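Protein, related to general stress protein 26(GS26) of B.subtilis (Clostridium acetobutylicum, PDB 2HQ7) probably binds a flavin cofactor and acts as an oxidoreductase of the pyridoxamine 5'-phosphate oxidase family, related to general stress protein 26. Local coordinates at the interface of chains A and B. Residues are numbered along the deposited sequence; one frame, centred on the assembly and turned at random. Chains: chain A/B, Protein, related to general stress protein 26(GS26) of B.subtilis.

Contact 1: the interface of chains A and B. Residues chain A 71, 73, 78, 82, 130; chain B 22, 33-36.
The ring of A:Tyr71 has its own chain at the edge, with A:Val73 CG2 and A:Met82 CG lying in its plane, while B:Ile34 CG2 comes over one face toward the rim and B:Met22 SE lies to the same side, beyond the rim, both side chains crossing that of A:Tyr71 obliquely. A second flat group, the A:Tyr130 ring, carries a water over one face, offset toward the rim, and has A:Met82 CB at its edge. In this pyridoxamine 5'-phosphate oxidase-family protein, strands 67-73, 79-90 and 117-131 of chain A thus present side chains to strand 32-43 of chain B. With CG anti to the backbone N (chi1 -171°), A:Tyr71 reaches toward the partner. B:Ile34 meets it with the CG2 branch, 3.8 Å from A:Tyr71 CG, and its carbonyl O sits near ring carbon CD1. B:Met22, a selenomethionine bent at chi2 and chi3, brings its selenium to 3.8 Å from both A:Tyr71 CD2 and A:Val73 CG2, plugging the angle between the two side chains. The phenol is tied to the partner backbone through the same water: A:Tyr71 OH stands 2.6 Å from it and B:Ala36 N 3.0 Å, the latter nearly straight at 165°. This bridge probably limits swinging of the phenol and supplies a partner to the amide. The B:Ala36 methyl CB fits between A:Tyr71 OH and A:Phe78 CE1, touching the latter at 3.8 Å. Further along, selenomethionine A:Met82 lays its selenium against B:Asn33 CA, the two side chains crossing at about a right angle. B:Lys35, extended beyond CG, runs across the rim of A:Tyr130 and brings its CE methylene to 3.9 Å from CE1.

Contact 2: the interface of chains A and B. Residues chain A 24-26, 67-69, 84-85; chain B 26, 30-33.
B:Gly30, closing the short 3-10 helix 28-30, the linking B:Tyr31, and B:Pro32, which opens strand 32-43, insert against strands 20-26, 67-73 and 79-90 of chain A, part of the two-fold interface between copies of this pyridoxamine 5'-phosphate oxidase-family protein. B:Pro32 is the wedge: its CG rests near A:Gly24 O and the backbone of A:Thr25, while CD lies 3.7 Å from A:Ile68 CA and close to the carbonyl of A:Lys67. Beside it, A:Cys69 SG is flanked by both its backbone N and its carbonyl carbon (chi1 71°), which leaves the sulfur merely near B:Pro32 O, at 3.4 Å. The same carbonyl O accepts a hydrogen bond from B:Asn33 ND2 of its own chain at 2.6 Å; the donor stands above the carbonyl plane instead of on a lone pair. The aromatic ring of B:Tyr31 is covered on one face by the extended chain of A:Lys67, which crosses at about a right angle and sets CD over the centre, 3.8 Å from the centroid, in a CH-pi contact. A:Gly85 O lies at the ring's edge, in plane, and A:Val84 turns its CG1 branch, anti to the backbone N, toward the ring. A:Asn26 provides a direct polar link: ND2 donates to B:Gly30 O at 2.9 Å (153° at H), approaching nearly along the C=O axis and within its own amide plane. Its OD1 is taken by two waters, at 2.7 and 2.6 Å, which both reach B:Asn26 ND2, so the equivalent asparagines of the two chains are joined by a doubled water bridge. The hydrogen bond fixes which way the A:Asn26 amide is turned. Together the proline wedge, the covered tyrosine and the asparagine pair appear to fasten the start of strand 32-43 to the partner and to help hold the dimer together.

Contact 1: the interface of chains A and B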
ATOM      1  N   TYR A  71      -2.906   0.894   5.233  1.00 26.28           N
ATOM      2  CA  TYR A  71      -2.653   2.265   4.866  1.00 25.54           C
ATOM      3  C   TYR A  71      -3.941   2.884   4.337  1.00 22.93           C
ATOM      4  O   TYR A  71      -4.581   2.298   3.484  1.00 24.05           O
ATOM      5  CB  TYR A  71      -1.593   2.336   3.777  1.00 26.82           C
ATOM      6  CG  TYR A  71      -1.115   3.750   3.492  1.00 25.53           C
ATOM      7  CD1 TYR A  71      -0.074   4.297   4.224  1.00 34.79           C
ATOM      8  CD2 TYR A  71      -1.640   4.496   2.467  1.00 34.63           C
ATOM      9  CE1 TYR A  71       0.381   5.557   3.978  1.00 28.29           C
ATOM     10  CE2 TYR A  71      -1.197   5.789   2.226  1.00 32.97           C
ATOM     11  CZ  TYR A  71      -0.167   6.298   2.974  1.00 31.33           C
ATOM     12  OH  TYR A  71       0.305   7.579   2.755  1.00 32.86           O
ATOM     13  N   VAL A  73      -5.318   6.126   2.519  1.00 32.59           N
ATOM     14  CA  VAL A  73      -5.023   7.265   1.671  1.00 36.07           C
ATOM     15  C   VAL A  73      -5.970   8.441   1.929  1.00 35.57           C
ATOM     16  O   VAL A  73      -7.192   8.292   1.931  1.00 38.56           O
ATOM     17  CB  VAL A  73      -5.147   6.851   0.179  1.00 37.32           C
ATOM     18  CG1 VAL A  73      -4.933   8.032  -0.754  1.00 37.41           C
ATOM     19  CG2 VAL A  73      -4.141   5.725  -0.146  1.00 40.18           C
ATOM     20  N   PHE A  78      -1.960  15.472   0.287  1.00 47.05           N
ATOM     21  CA  PHE A  78      -0.869  14.505   0.381  1.00 46.98           C
ATOM     22  C   PHE A  78      -0.656  14.115   1.855  1.00 44.78           C
ATOM     23  O   PHE A  78       0.088  14.760   2.596  1.00 44.36           O
ATOM     24  CB  PHE A  78       0.416  15.029  -0.257  1.00 47.69           C
ATOM     25  CG  PHE A  78       1.438  13.960  -0.506  1.00 48.27           C
ATOM     26  CD1 PHE A  78       1.150  12.886  -1.336  1.00 58.71           C
ATOM     27  CD2 PHE A  78       2.692  14.025   0.072  1.00 54.96           C
ATOM     28  CE1 PHE A  78       2.110  11.880  -1.584  1.00 53.99           C
ATOM     29  CE2 PHE A  78       3.645  13.021  -0.165  1.00 59.36           C
ATOM     30  CZ  PHE A  78       3.343  11.954  -1.002  1.00 52.01           C
HETATM   31  N   MSE A  82      -0.909   5.052   8.465  1.00 27.26           N
HETATM   32  CA  MSE A  82      -0.453   3.708   8.392  1.00 32.06           C
HETATM   33  C   MSE A  82      -0.627   3.108   9.763  1.00 29.94           C
HETATM   34  O   MSE A  82      -0.181   3.693  10.740  1.00 27.59           O
HETATM   35  CB  MSE A  82       1.030   3.678   8.042  1.00 32.22           C
HETATM   36  CG  MSE A  82       1.416   2.454   7.314  1.00 35.38           C
HETATM   37 SE   MSE A  82       2.977   1.655   8.038  0.75 44.04          SE
HETATM   38  CE  MSE A  82       4.176   3.120   8.341  1.00 35.50           C
ATOM     39  N   TYR A 130       1.102  10.607   8.356  1.00 29.37           N
ATOM     40  CA  TYR A 130       1.922  11.314   7.377  1.00 30.73           C
ATOM     41  C   TYR A 130       1.200  12.553   6.929  1.00 32.47           C
ATOM     42  O   TYR A 130       0.056  12.475   6.446  1.00 29.70           O
ATOM     43  CB  TYR A 130       2.152  10.475   6.143  1.00 33.07           C
ATOM     44  CG  TYR A 130       2.920   9.218   6.396  1.00 38.67           C
ATOM     45  CD1 TYR A 130       4.313   9.216   6.357  1.00 40.55           C
ATOM     46  CD2 TYR A 130       2.258   8.010   6.669  1.00 45.96           C
ATOM     47  CE1 TYR A 130       5.037   8.041   6.582  1.00 41.11           C
ATOM     48  CE2 TYR A 130       2.969   6.836   6.894  1.00 45.43           C
ATOM     49  CZ  TYR A 130       4.356   6.857   6.845  1.00 47.89           C
ATOM     50  OH  TYR A 130       5.067   5.696   7.069  1.00 49.32           O
TER
HETATM   51  N   MSE B  22       2.015   4.012  -4.060  1.00 29.18           N
HETATM   52  CA  MSE B  22       2.111   3.448  -2.720  1.00 28.34           C
HETATM   53  C   MSE B  22       3.291   2.507  -2.725  1.00 22.81           C
HETATM   54  O   MSE B  22       3.366   1.616  -3.587  1.00 25.85           O
HETATM   55  CB  MSE B  22       0.916   2.604  -2.416  1.00 24.85           C
HETATM   56  CG  MSE B  22      -0.428   3.122  -2.799  1.00 47.97           C
HETATM   57 SE   MSE B  22      -1.058   3.857  -1.221  0.75 78.43          SE
HETATM   58  CE  MSE B  22      -0.315   5.623  -1.602  1.00 25.70           C
ATOM     59  N   ASN B  33       5.615  -1.947   5.800  1.00 26.15           N
ATOM     60  CA  ASN B  33       5.270  -0.564   5.961  1.00 27.46           C
ATOM     61  C   ASN B  33       4.890  -0.106   4.574  1.00 28.28           C
ATOM     62  O   ASN B  33       5.394  -0.621   3.604  1.00 27.61           O
ATOM     63  CB  ASN B  33       6.445   0.270   6.453  1.00 27.08           C
ATOM     64  CG  ASN B  33       6.805   0.054   7.902  1.00 27.88           C
ATOM     65  OD1 ASN B  33       7.737   0.717   8.366  1.00 29.12           O
ATOM     66  ND2 ASN B  33       6.109  -0.844   8.628  1.00 21.67           N
ATOM     67  N   ILE B  34       3.951   0.815   4.504  1.00 26.05           N
ATOM     68  CA  ILE B  34       3.545   1.419   3.257  1.00 26.90           C
ATOM     69  C   ILE B  34       3.665   2.920   3.407  1.00 25.65           C
ATOM     70  O   ILE B  34       3.195   3.480   4.410  1.00 22.71           O
ATOM     71  CB  ILE B  34       2.072   1.088   2.902  1.00 25.66           C
ATOM     72  CG1 ILE B  34       1.882  -0.417   2.723  1.00 29.16           C
ATOM     73  CG2 ILE B  34       1.652   1.825   1.636  1.00 24.16           C
ATOM     74  CD1 ILE B  34       0.378  -0.881   2.550  1.00 26.74           C
ATOM     75  N   LYS B  35       4.275   3.551   2.401  1.00 27.95           N
ATOM     76  CA  LYS B  35       4.340   5.006   2.261  1.00 29.31           C
ATOM     77  C   LYS B  35       3.967   5.445   0.857  1.00 27.49           C
ATOM     78  O   LYS B  35       4.274   4.744  -0.106  1.00 26.95           O
ATOM     79  CB  LYS B  35       5.768   5.477   2.526  1.00 29.89           C
ATOM     80  CG  LYS B  35       5.871   6.933   2.818  1.00 38.49           C
ATOM     81  CD  LYS B  35       7.274   7.257   3.276  1.00 37.55           C
ATOM     82  CE  LYS B  35       7.460   8.731   3.557  1.00 46.22           C
ATOM     83  NZ  LYS B  35       8.792   8.951   4.208  1.00 51.73           N
ATOM     84  N   ALA B  36       3.317   6.607   0.751  1.00 28.65           N
ATOM     85  CA  ALA B  36       3.088   7.274  -0.538  1.00 26.47           C
ATOM     86  C   ALA B  36       4.378   7.954  -1.040  1.00 27.97           C
ATOM     87  O   ALA B  36       5.139   8.536  -0.267  1.00 26.72           O
ATOM     88  CB  ALA B  36       1.939   8.285  -0.444  1.00 27.41           C
TER
HETATM   89  O   HOH W   1       2.748   8.133   3.245  1.00 30.70           O

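Contact 2: the interface of chains A and B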
ATOM      1  N   GLY A  24      -0.765  -4.354   3.524  1.00 22.84           N
ATOM      2  CA  GLY A  24       0.550  -4.809   3.275  1.00 22.53           C
ATOM      3  C   GLY A  24       0.825  -6.049   4.079  1.00 24.33           C
ATOM      4  O   GLY A  24       0.597  -6.053   5.281  1.00 22.67           O
ATOM      5  N   THR A  25       1.352  -7.078   3.416  1.00 25.82           N
ATOM      6  CA  THR A  25       1.619  -8.381   4.038  1.00 25.17           C
ATOM      7  C   THR A  25       3.015  -8.765   3.628  1.00 23.68           C
ATOM      8  O   THR A  25       3.566  -8.206   2.677  1.00 25.68           O
ATOM      9  CB  THR A  25       0.631  -9.475   3.562  1.00 24.33           C
ATOM     10  OG1 THR A  25       0.760  -9.639   2.150  1.00 23.94           O
ATOM     11  CG2 THR A  25      -0.814  -9.064   3.827  1.00 26.79           C
ATOM     12  N   ASN A  26       3.592  -9.698   4.369  1.00 27.71           N
ATOM     13  CA  ASN A  26       4.911 -10.228   4.086  1.00 24.17           C
ATOM     14  C   ASN A  26       4.824 -11.366   3.079  1.00 26.22           C
ATOM     15  O   ASN A  26       4.283 -12.422   3.360  1.00 27.16           O
ATOM     16  CB  ASN A  26       5.541 -10.732   5.373  1.00 25.47           C
ATOM     17  CG  ASN A  26       6.017  -9.615   6.266  1.00 30.07           C
ATOM     18  OD1 ASN A  26       6.778  -8.745   5.833  1.00 33.12           O
ATOM     19  ND2 ASN A  26       5.609  -9.649   7.538  1.00 21.99           N
ATOM     20  N   LYS A  67       2.105 -10.655  10.525  1.00 30.66           N
ATOM     21  CA  LYS A  67       2.441  -9.227  10.673  1.00 30.14           C
ATOM     22  C   LYS A  67       2.138  -8.449   9.404  1.00 30.77           C
ATOM     23  O   LYS A  67       2.667  -8.795   8.335  1.00 32.10           O
ATOM     24  CB  LYS A  67       3.902  -9.070  10.995  1.00 32.54           C
ATOM     25  CG  LYS A  67       4.252  -9.554  12.380  1.00 32.72           C
ATOM     26  CD  LYS A  67       5.693  -9.270  12.683  1.00 30.41           C
ATOM     27  CE  LYS A  67       6.094  -9.825  14.022  1.00 34.49           C
ATOM     28  NZ  LYS A  67       7.558  -9.520  14.285  1.00 38.27           N
ATOM     29  N   ILE A  68       1.311  -7.410   9.537  1.00 26.20           N
ATOM     30  CA  ILE A  68       0.795  -6.634   8.402  1.00 27.49           C
ATOM     31  C   ILE A  68       0.744  -5.155   8.736  1.00 24.65           C
ATOM     32  O   ILE A  68       1.032  -4.751   9.878  1.00 22.63           O
ATOM     33  CB  ILE A  68      -0.615  -7.085   7.976  1.00 24.59           C
ATOM     34  CG1 ILE A  68      -1.685  -6.701   8.974  1.00 30.46           C
ATOM     35  CG2 ILE A  68      -0.713  -8.586   7.758  1.00 24.35           C
ATOM     36  CD1 ILE A  68      -2.981  -6.519   8.227  1.00 20.75           C
ATOM     37  N   CYS A  69       0.440  -4.350   7.730  1.00 27.22           N
ATOM     38  CA  CYS A  69       0.078  -2.944   7.939  1.00 23.29           C
ATOM     39  C   CYS A  69      -1.123  -2.598   7.095  1.00 24.46           C
ATOM     40  O   CYS A  69      -1.428  -3.311   6.148  1.00 27.74           O
ATOM     41  CB  CYS A  69       1.252  -2.052   7.639  1.00 27.21           C
ATOM     42  SG  CYS A  69       1.627  -1.983   5.910  1.00 30.91           S
ATOM     43  N   VAL A  84       0.142  -0.506  11.937  1.00 27.33           N
ATOM     44  CA  VAL A  84       0.901  -1.724  11.929  1.00 27.47           C
ATOM     45  C   VAL A  84       0.409  -2.620  13.056  1.00 24.60           C
ATOM     46  O   VAL A  84       0.134  -2.150  14.139  1.00 27.26           O
ATOM     47  CB  VAL A  84       2.373  -1.374  12.122  1.00 29.34           C
ATOM     48  CG1 VAL A  84       3.164  -2.589  12.390  1.00 33.67           C
ATOM     49  CG2 VAL A  84       2.909  -0.624  10.878  1.00 35.68           C
ATOM     50  N   GLY A  85       0.319  -3.917  12.793  1.00 28.09           N
ATOM     51  CA  GLY A  85      -0.073  -4.928  13.812  1.00 26.07           C
ATOM     52  C   GLY A  85      -0.178  -6.320  13.198  1.00 24.82           C
ATOM     53  O   GLY A  85       0.526  -6.644  12.235  1.00 24.38           O
TER
ATOM     54  N   ASN B  26       9.996  -3.341   3.800  1.00 28.87           N
ATOM     55  CA  ASN B  26      10.165  -4.182   4.977  1.00 30.75           C
ATOM     56  C   ASN B  26      10.585  -3.323   6.148  1.00 28.53           C
ATOM     57  O   ASN B  26      11.709  -2.865   6.181  1.00 27.11           O
ATOM     58  CB  ASN B  26      11.200  -5.237   4.721  1.00 29.64           C
ATOM     59  CG  ASN B  26      10.744  -6.260   3.708  1.00 32.84           C
ATOM     60  OD1 ASN B  26      11.442  -6.551   2.749  1.00 34.07           O
ATOM     61  ND2 ASN B  26       9.574  -6.797   3.915  1.00 25.42           N
ATOM     62  N   GLY B  30       9.859  -6.797  11.520  1.00 33.58           N
ATOM     63  CA  GLY B  30       9.232  -7.775  10.662  1.00 30.32           C
ATOM     64  C   GLY B  30       7.853  -7.389  10.148  1.00 27.64           C
ATOM     65  O   GLY B  30       7.174  -8.230   9.564  1.00 26.15           O
ATOM     66  N   TYR B  31       7.457  -6.134  10.350  1.00 26.52           N
ATOM     67  CA  TYR B  31       6.198  -5.591   9.826  1.00 29.60           C
ATOM     68  C   TYR B  31       6.397  -4.878   8.488  1.00 28.89           C
ATOM     69  O   TYR B  31       7.372  -4.135   8.319  1.00 29.38           O
ATOM     70  CB  TYR B  31       5.628  -4.582  10.806  1.00 29.95           C
ATOM     71  CG  TYR B  31       5.222  -5.153  12.136  1.00 30.91           C
ATOM     72  CD1 TYR B  31       6.128  -5.241  13.197  1.00 37.59           C
ATOM     73  CD2 TYR B  31       3.930  -5.609  12.336  1.00 30.87           C
ATOM     74  CE1 TYR B  31       5.738  -5.772  14.432  1.00 33.96           C
ATOM     75  CE2 TYR B  31       3.532  -6.120  13.547  1.00 36.07           C
ATOM     76  CZ  TYR B  31       4.430  -6.209  14.595  1.00 37.47           C
ATOM     77  OH  TYR B  31       3.978  -6.753  15.787  1.00 38.44           O
ATOM     78  N   PRO B  32       5.470  -5.083   7.522  1.00 29.09           N
ATOM     79  CA  PRO B  32       5.582  -4.286   6.326  1.00 27.92           C
ATOM     80  C   PRO B  32       5.143  -2.857   6.611  1.00 26.01           C
ATOM     81  O   PRO B  32       4.468  -2.578   7.596  1.00 26.99           O
ATOM     82  CB  PRO B  32       4.636  -4.964   5.344  1.00 27.50           C
ATOM     83  CG  PRO B  32       4.122  -6.135   6.018  1.00 28.09           C
ATOM     84  CD  PRO B  32       4.344  -6.013   7.445  1.00 26.49           C
ATOM     85  N   ASN B  33       5.615  -1.947   5.800  1.00 26.15           N
ATOM     86  CA  ASN B  33       5.270  -0.564   5.961  1.00 27.46           C
ATOM     87  C   ASN B  33       4.890  -0.106   4.574  1.00 28.28           C
ATOM     88  O   ASN B  33       5.394  -0.621   3.604  1.00 27.61           O
ATOM     89  CB  ASN B  33       6.445   0.270   6.453  1.00 27.08           C
ATOM     90  CG  ASN B  33       6.805   0.054   7.902  1.00 27.88           C
ATOM     91  OD1 ASN B  33       7.737   0.717   8.366  1.00 29.12           O
ATOM     92  ND2 ASN B  33       6.109  -0.844   8.628  1.00 21.67           N
TER
HETATM   93  O   HOH W   2       8.043  -8.918   3.415  1.00 26.37           O
HETATM   94  O   HOH W   3       8.338  -6.724   6.266  1.00 30.68           O

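Contact 1 and contact 2 lie about 12 Å apart, measured between the centres of their C-alpha atoms, and share B:Asn33. Both use the early part of chain B strand 32-43, so contact 2 continues into contact 1 along this strand, and both draw on strands 67-73 and 79-90 of chain A. Water mediates polar contact in both, with a direct hydrogen bond between the chains seen in contact 2. Because the interface is two-fold symmetric, each contact has a twin with the chains exchanged. This extensive pairing is consistent with a dimer, the usual assembly in this family.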